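PDB 3UFC: putative CRISPR-associated endoribonuclease-like protein Cas6, which binds CRISPR RNA and belongs to the Cas6 family of the CRISPR antiviral defence system, with a putative endoribonuclease role. Local coordinates for residues Y24-Q29 / W52-I57; E6-P11 / S74-L79. All blocks are in the same frame, centred on the assembly; numbering follows the deposited sequence.

Interaction 1: Y24-Q29 / W52-I57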
loop_
_atom_site.group_PDB
_atom_site.type_symbol
_atom_site.label_atom_id
_atom_site.label_comp_id
_atom_site.label_asym_id
_atom_site.label_seq_id
_atom_site.Cartn_x
_atom_site.Cartn_y
_atom_site.Cartn_z
ATOM N N TYR A 24 -2.330 8.241 -7.261
ATOM C CA TYR A 24 -1.173 8.838 -7.919
ATOM C C TYR A 24 -0.825 10.221 -7.381
ATOM O O TYR A 24 0.352 10.567 -7.271
ATOM C CB TYR A 24 -1.386 8.923 -9.433
ATOM C CG TYR A 24 -0.113 9.243 -10.173
ATOM C CD1 TYR A 24 0.936 8.326 -10.215
ATOM C CD2 TYR A 24 0.055 10.464 -10.820
ATOM C CE1 TYR A 24 2.123 8.617 -10.883
ATOM C CE2 TYR A 24 1.240 10.766 -11.494
ATOM C CZ TYR A 24 2.267 9.837 -11.520
ATOM O OH TYR A 24 3.436 10.124 -12.189
ATOM N N GLU A 25 -1.844 11.010 -7.055
ATOM C CA GLU A 25 -1.623 12.352 -6.522
ATOM C C GLU A 25 -0.956 12.283 -5.145
ATOM O O GLU A 25 -0.037 13.046 -4.851
ATOM C CB GLU A 25 -2.952 13.108 -6.417
ATOM C CG GLU A 25 -2.778 14.567 -6.015
ATOM C CD GLU A 25 -4.085 15.342 -5.978
ATOM O OE1 GLU A 25 -4.029 16.578 -5.800
ATOM O OE2 GLU A 25 -5.163 14.722 -6.121
ATOM N N LEU A 26 -1.424 11.362 -4.307
ATOM C CA LEU A 26 -0.862 11.187 -2.965
ATOM C C LEU A 26 0.579 10.681 -3.080
ATOM O O LEU A 26 1.497 11.208 -2.450
ATOM C CB LEU A 26 -1.722 10.197 -2.171
ATOM C CG LEU A 26 -1.280 9.853 -0.746
ATOM C CD1 LEU A 26 -1.003 11.131 0.048
ATOM C CD2 LEU A 26 -2.377 9.029 -0.074
ATOM N N TYR A 27 0.762 9.649 -3.895
ATOM C CA TYR A 27 2.077 9.067 -4.155
ATOM C C TYR A 27 3.070 10.144 -4.592
ATOM O O TYR A 27 4.187 10.226 -4.080
ATOM C CB TYR A 27 1.942 8.017 -5.265
ATOM C CG TYR A 27 3.220 7.686 -6.012
ATOM C CD1 TYR A 27 4.227 6.928 -5.417
ATOM C CD2 TYR A 27 3.393 8.089 -7.338
ATOM C CE1 TYR A 27 5.377 6.571 -6.128
ATOM C CE2 TYR A 27 4.537 7.736 -8.057
ATOM C CZ TYR A 27 5.520 6.977 -7.447
ATOM O OH TYR A 27 6.633 6.602 -8.157
ATOM N N SER A 28 2.650 10.959 -5.555
ATOM C CA SER A 28 3.490 12.026 -6.094
ATOM C C SER A 28 3.952 13.008 -5.023
ATOM O O SER A 28 5.124 13.379 -4.975
ATOM C CB SER A 28 2.729 12.785 -7.188
ATOM O OG SER A 28 2.363 11.915 -8.251
ATOM N N GLN A 29 3.030 13.428 -4.164
ATOM C CA GLN A 29 3.365 14.373 -3.109
ATOM C C GLN A 29 4.342 13.789 -2.097
ATOM O O GLN A 29 5.263 14.474 -1.655
ATOM C CB GLN A 29 2.093 14.855 -2.413
ATOM C CG GLN A 29 1.190 15.662 -3.338
ATOM C CD GLN A 29 -0.140 15.999 -2.703
ATOM O OE1 GLN A 29 -0.234 16.894 -1.868
ATOM N NE2 GLN A 29 -1.180 15.267 -3.087
ATOM N N TRP A 52 8.576 0.116 -0.814
ATOM C CA TRP A 52 7.747 0.588 0.290
ATOM C C TRP A 52 6.287 0.471 -0.107
ATOM O O TRP A 52 5.970 0.090 -1.238
ATOM C CB TRP A 52 8.070 2.055 0.614
ATOM C CG TRP A 52 7.737 3.012 -0.510
ATOM C CD1 TRP A 52 8.238 2.988 -1.783
ATOM C CD2 TRP A 52 6.837 4.131 -0.455
ATOM N NE1 TRP A 52 7.707 4.023 -2.523
ATOM C CE2 TRP A 52 6.846 4.739 -1.733
ATOM C CE3 TRP A 52 6.025 4.678 0.550
ATOM C CZ2 TRP A 52 6.072 5.870 -2.032
ATOM C CZ3 TRP A 52 5.254 5.803 0.251
ATOM C CH2 TRP A 52 5.286 6.385 -1.033
ATOM N N THR A 53 5.399 0.806 0.821
ATOM C CA THR A 53 3.969 0.759 0.560
ATOM C C THR A 53 3.256 1.772 1.441
ATOM O O THR A 53 3.843 2.303 2.386
ATOM C CB THR A 53 3.382 -0.645 0.872
ATOM O OG1 THR A 53 1.976 -0.641 0.618
ATOM C CG2 THR A 53 3.599 -1.015 2.336
ATOM N N PHE A 54 2.008 2.067 1.104
ATOM C CA PHE A 54 1.204 2.947 1.931
ATOM C C PHE A 54 -0.254 2.551 1.797
ATOM O O PHE A 54 -0.657 1.927 0.815
ATOM C CB PHE A 54 1.441 4.448 1.637
ATOM C CG PHE A 54 1.009 4.923 0.267
ATOM C CD1 PHE A 54 1.910 4.944 -0.795
ATOM C CD2 PHE A 54 -0.262 5.464 0.074
ATOM C CE1 PHE A 54 1.556 5.510 -2.032
ATOM C CE2 PHE A 54 -0.630 6.032 -1.157
ATOM C CZ PHE A 54 0.284 6.056 -2.209
ATOM N N SER A 55 -1.031 2.878 2.820
ATOM C CA SER A 55 -2.441 2.532 2.861
ATOM C C SER A 55 -3.319 3.542 2.144
ATOM O O SER A 55 -2.854 4.559 1.632
ATOM C CB SER A 55 -2.910 2.475 4.310
ATOM O OG SER A 55 -3.007 3.797 4.839
ATOM N N ARG A 56 -4.605 3.231 2.113
ATOM C CA ARG A 56 -5.578 4.143 1.555
ATOM C C ARG A 56 -5.805 5.091 2.741
ATOM O O ARG A 56 -5.426 4.776 3.876
ATOM C CB ARG A 56 -6.864 3.391 1.203
ATOM C CG ARG A 56 -6.767 2.552 -0.081
ATOM C CD ARG A 56 -6.938 3.421 -1.322
ATOM N NE ARG A 56 -8.310 3.907 -1.431
ATOM C CZ ARG A 56 -8.714 4.855 -2.269
ATOM N NH1 ARG A 56 -7.851 5.434 -3.092
ATOM N NH2 ARG A 56 -9.983 5.239 -2.266
ATOM N N ILE A 57 -6.390 6.253 2.494
ATOM C CA ILE A 57 -6.641 7.179 3.591
ATOM C C ILE A 57 -7.742 6.534 4.439
ATOM O O ILE A 57 -8.836 6.264 3.946
ATOM C CB ILE A 57 -7.093 8.563 3.053
ATOM C CG1 ILE A 57 -5.957 9.197 2.242
ATOM C CG2 ILE A 57 -7.480 9.476 4.210
ATOM C CD1 ILE A 57 -6.344 10.489 1.519
#

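Interaction 2: E6-P11 / S74-L79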
loop_
_atom_site.group_PDB
_atom_site.type_symbol
_atom_site.label_atom_id
_atom_site.label_comp_id
_atom_site.label_asym_id
_atom_site.label_seq_id
_atom_site.Cartn_x
_atom_site.Cartn_y
_atom_site.Cartn_z
ATOM N N GLU A 6 2.246 6.086 11.252
ATOM C CA GLU A 6 0.877 6.546 11.093
ATOM C C GLU A 6 0.921 8.063 11.014
ATOM O O GLU A 6 1.517 8.725 11.869
ATOM C CB GLU A 6 -0.002 6.131 12.274
ATOM C CG GLU A 6 -1.427 6.677 12.173
ATOM C CD GLU A 6 -2.277 6.371 13.394
ATOM O OE1 GLU A 6 -3.462 6.762 13.406
ATOM O OE2 GLU A 6 -1.768 5.741 14.343
ATOM N N ILE A 7 0.306 8.603 9.973
ATOM C CA ILE A 7 0.261 10.036 9.767
ATOM C C ILE A 7 -1.183 10.478 9.957
ATOM O O ILE A 7 -2.083 9.994 9.269
ATOM C CB ILE A 7 0.734 10.389 8.347
ATOM C CG1 ILE A 7 2.183 9.921 8.167
ATOM C CG2 ILE A 7 0.613 11.892 8.102
ATOM C CD1 ILE A 7 2.715 10.092 6.778
ATOM N N LYS A 8 -1.407 11.367 10.918
ATOM C CA LYS A 8 -2.752 11.871 11.172
ATOM C C LYS A 8 -2.934 13.080 10.275
ATOM O O LYS A 8 -2.041 13.919 10.164
ATOM C CB LYS A 8 -2.916 12.281 12.644
ATOM C CG LYS A 8 -2.743 11.145 13.633
ATOM C CD LYS A 8 -3.781 10.049 13.426
ATOM C CE LYS A 8 -5.197 10.564 13.643
ATOM N NZ LYS A 8 -6.218 9.502 13.431
ATOM N N LEU A 9 -4.086 13.164 9.625
ATOM C CA LEU A 9 -4.357 14.279 8.731
ATOM C C LEU A 9 -5.542 15.091 9.227
ATOM O O LEU A 9 -6.518 14.543 9.739
ATOM C CB LEU A 9 -4.654 13.765 7.321
ATOM C CG LEU A 9 -3.562 12.920 6.656
ATOM C CD1 LEU A 9 -4.130 12.258 5.396
ATOM C CD2 LEU A 9 -2.358 13.801 6.324
ATOM N N LEU A 10 -5.446 16.403 9.058
ATOM C CA LEU A 10 -6.504 17.310 9.465
ATOM C C LEU A 10 -6.961 18.080 8.225
ATOM O O LEU A 10 -6.173 18.791 7.601
ATOM C CB LEU A 10 -5.974 18.270 10.540
ATOM C CG LEU A 10 -6.889 19.317 11.191
ATOM C CD1 LEU A 10 -7.084 20.484 10.251
ATOM C CD2 LEU A 10 -8.219 18.688 11.580
ATOM N N PRO A 11 -8.235 17.917 7.832
ATOM C CA PRO A 11 -8.732 18.633 6.657
ATOM C C PRO A 11 -8.932 20.104 6.999
ATOM O O PRO A 11 -9.434 20.436 8.073
ATOM C CB PRO A 11 -10.044 17.915 6.346
ATOM C CG PRO A 11 -10.524 17.507 7.685
ATOM C CD PRO A 11 -9.260 17.001 8.361
ATOM N N SER A 74 -15.489 13.164 9.846
ATOM C CA SER A 74 -14.698 13.124 11.071
ATOM C C SER A 74 -13.282 13.651 10.870
ATOM O O SER A 74 -12.748 13.615 9.763
ATOM C CB SER A 74 -14.630 11.688 11.592
ATOM O OG SER A 74 -13.715 11.578 12.668
ATOM N N ASP A 75 -12.681 14.136 11.953
ATOM C CA ASP A 75 -11.316 14.654 11.914
ATOM C C ASP A 75 -10.316 13.540 12.201
ATOM O O ASP A 75 -9.110 13.756 12.160
ATOM C CB ASP A 75 -11.145 15.773 12.946
ATOM C CG ASP A 75 -11.703 17.096 12.468
ATOM O OD1 ASP A 75 -11.998 17.958 13.319
ATOM O OD2 ASP A 75 -11.835 17.281 11.240
ATOM N N ASP A 76 -10.829 12.352 12.501
ATOM C CA ASP A 76 -9.986 11.196 12.793
ATOM C C ASP A 76 -9.648 10.517 11.463
ATOM O O ASP A 76 -10.360 9.619 11.000
ATOM C CB ASP A 76 -10.737 10.244 13.727
ATOM C CG ASP A 76 -9.893 9.072 14.172
ATOM O OD1 ASP A 76 -8.695 9.270 14.460
ATOM O OD2 ASP A 76 -10.438 7.951 14.250
ATOM N N ILE A 77 -8.556 10.974 10.856
ATOM C CA ILE A 77 -8.102 10.479 9.562
ATOM C C ILE A 77 -6.642 10.062 9.627
ATOM O O ILE A 77 -5.795 10.827 10.079
ATOM C CB ILE A 77 -8.237 11.578 8.489
ATOM C CG1 ILE A 77 -9.688 12.050 8.409
ATOM C CG2 ILE A 77 -7.759 11.059 7.144
ATOM C CD1 ILE A 77 -9.882 13.266 7.524
ATOM N N SER A 78 -6.343 8.860 9.147
ATOM C CA SER A 78 -4.975 8.364 9.177
ATOM C C SER A 78 -4.473 7.814 7.848
ATOM O O SER A 78 -5.240 7.284 7.047
ATOM C CB SER A 78 -4.845 7.270 10.240
ATOM O OG SER A 78 -5.055 7.785 11.545
ATOM N N LEU A 79 -3.170 7.960 7.633
ATOM C CA LEU A 79 -2.491 7.449 6.451
ATOM C C LEU A 79 -1.314 6.643 6.998
ATOM O O LEU A 79 -0.477 7.183 7.731
ATOM C CB LEU A 79 -1.957 8.592 5.583
ATOM C CG LEU A 79 -1.011 8.170 4.452
ATOM C CD1 LEU A 79 -1.756 7.292 3.441
ATOM C CD2 LEU A 79 -0.447 9.408 3.766
HETATM O O HOH W 1 -6.602 12.950 11.994
#

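Interaction 1: Y24-Q29 / W52-I57
Helix 23-37 lies against strand 53-59 in the N-terminal ferredoxin-like domain, and the ring of Phe54 is the strand's main projection into the helix. From CB, which is directed toward the helix, chi1 of 66° places CG in the crowded position between the backbone N and the carbonyl carbon. The two long sides of the ring then meet different helical residues. Along one side, CD2 approaches Leu26 CD2, and the next carbon, CE2, makes the closest contact of the pair, lying 3.6 Å from Leu26 CD2; Leu26 CG sits slightly farther from the same CE2. On the other side CE1 faces CB and CA of Tyr27. At the tip, Phe54 CZ stands 4.0 Å from Tyr27 CB, which reaches the ring at its edge, near its plane. The phenyl group therefore wedges between two consecutive residues of the helix, sliding past Leu26 in the opposite direction.

Two flanking contacts widen the interface. Leu26 CG is anti to its backbone N (chi1 179°), and CD2 of the same residue also touches Ile57 CG1 at 4.3 Å. At the other end of the 52-57 segment, Trp52 CZ2 comes to the edge of the Tyr27 ring, 4.0 Å from Tyr27 CD1, the two side chains crossing obliquely. The indole nitrogen of Trp52 serves another element, donating to the carbonyl of Leu45. Ile81 of the adjacent strand 77-83 touches both Trp52 and Phe54, while Phe102 of strand 101-104 packs on Leu26.

All five residues that touch are buried, and the closest contact of each pair is between carbon atoms. The helix is thus fitted to the strand by shape and hydrophobic burial, without directional polar bonds between these two segments.

Interaction 2: E6-P11 / S74-L79
Strands 3-11 and 77-83 run antiparallel as neighbours in the five-stranded sheet of a ferredoxin-like domain, and Leu79, Ile77 and Leu9 bury the most surface where they pair. All three point to the same side of the sheet, together with Ile7. Leu79 is held opposite Ile7 as a hydrogen-bonded pair: its O accepts from Ile7 N at 2.8 Å and its N donates back to Ile7 O, both donors lying in the carbonyl planes. Its CB also packs on Leu9 CD1. Ile77 uses both branches, CG2 lying 4.1 Å from Leu9 CB, and CD1, with chi2 at 172°, reaching Pro11 CD. Ile77 O accepts from Leu9 N at 2.9 Å, with the donor above the carbonyl plane. Farther toward Asp75 the strands part, and a water accepts from Ile77 N and lies within hydrogen-bonding distance of Leu9 O and Asp75 O, among those competing for its protons.

On the opposite face, Lys8 and Ser78, a non-hydrogen-bonded pair, make a polar network with Glu6 and Asp76. Lys8, bent at chi2 and chi3, folds across Ser78, so that its NZ lies 2.7 Å from Asp76 OD1 in a salt bridge, with NZ above the plane of the carboxylate. Lys8 NZ also donates to Ser78 OG at 2.8 Å. The Ser78 hydroxyl in turn donates its proton to the anti lone pair of Glu6 OE1, at an OG-to-OE1 distance of 2.7 Å.

From the N terminus, strand 3-11 comes first, and its pairing with strand 77-83 in interaction 2 closes a long loop of the chain. Interaction 1 is nested wholly inside that loop: helix 23-37 leads, after an intervening segment containing helix 42-46, into strand 53-59, which packs back on the helix and closes a shorter loop of 22 residues. Strands 53-59 and 77-83 are neighbours in the sheet, so the two contacts join. Leu79 CD1 lies 4.0 Å from Leu26 CD2 and also packs near Phe54, while Ile57 CG2 meets Ile77 CG2. Interaction 2 pairs the central strand 3-11 with strand 77-83, and interaction 1 ties helix 23-37 to one edge strand of the sheet, 53-59.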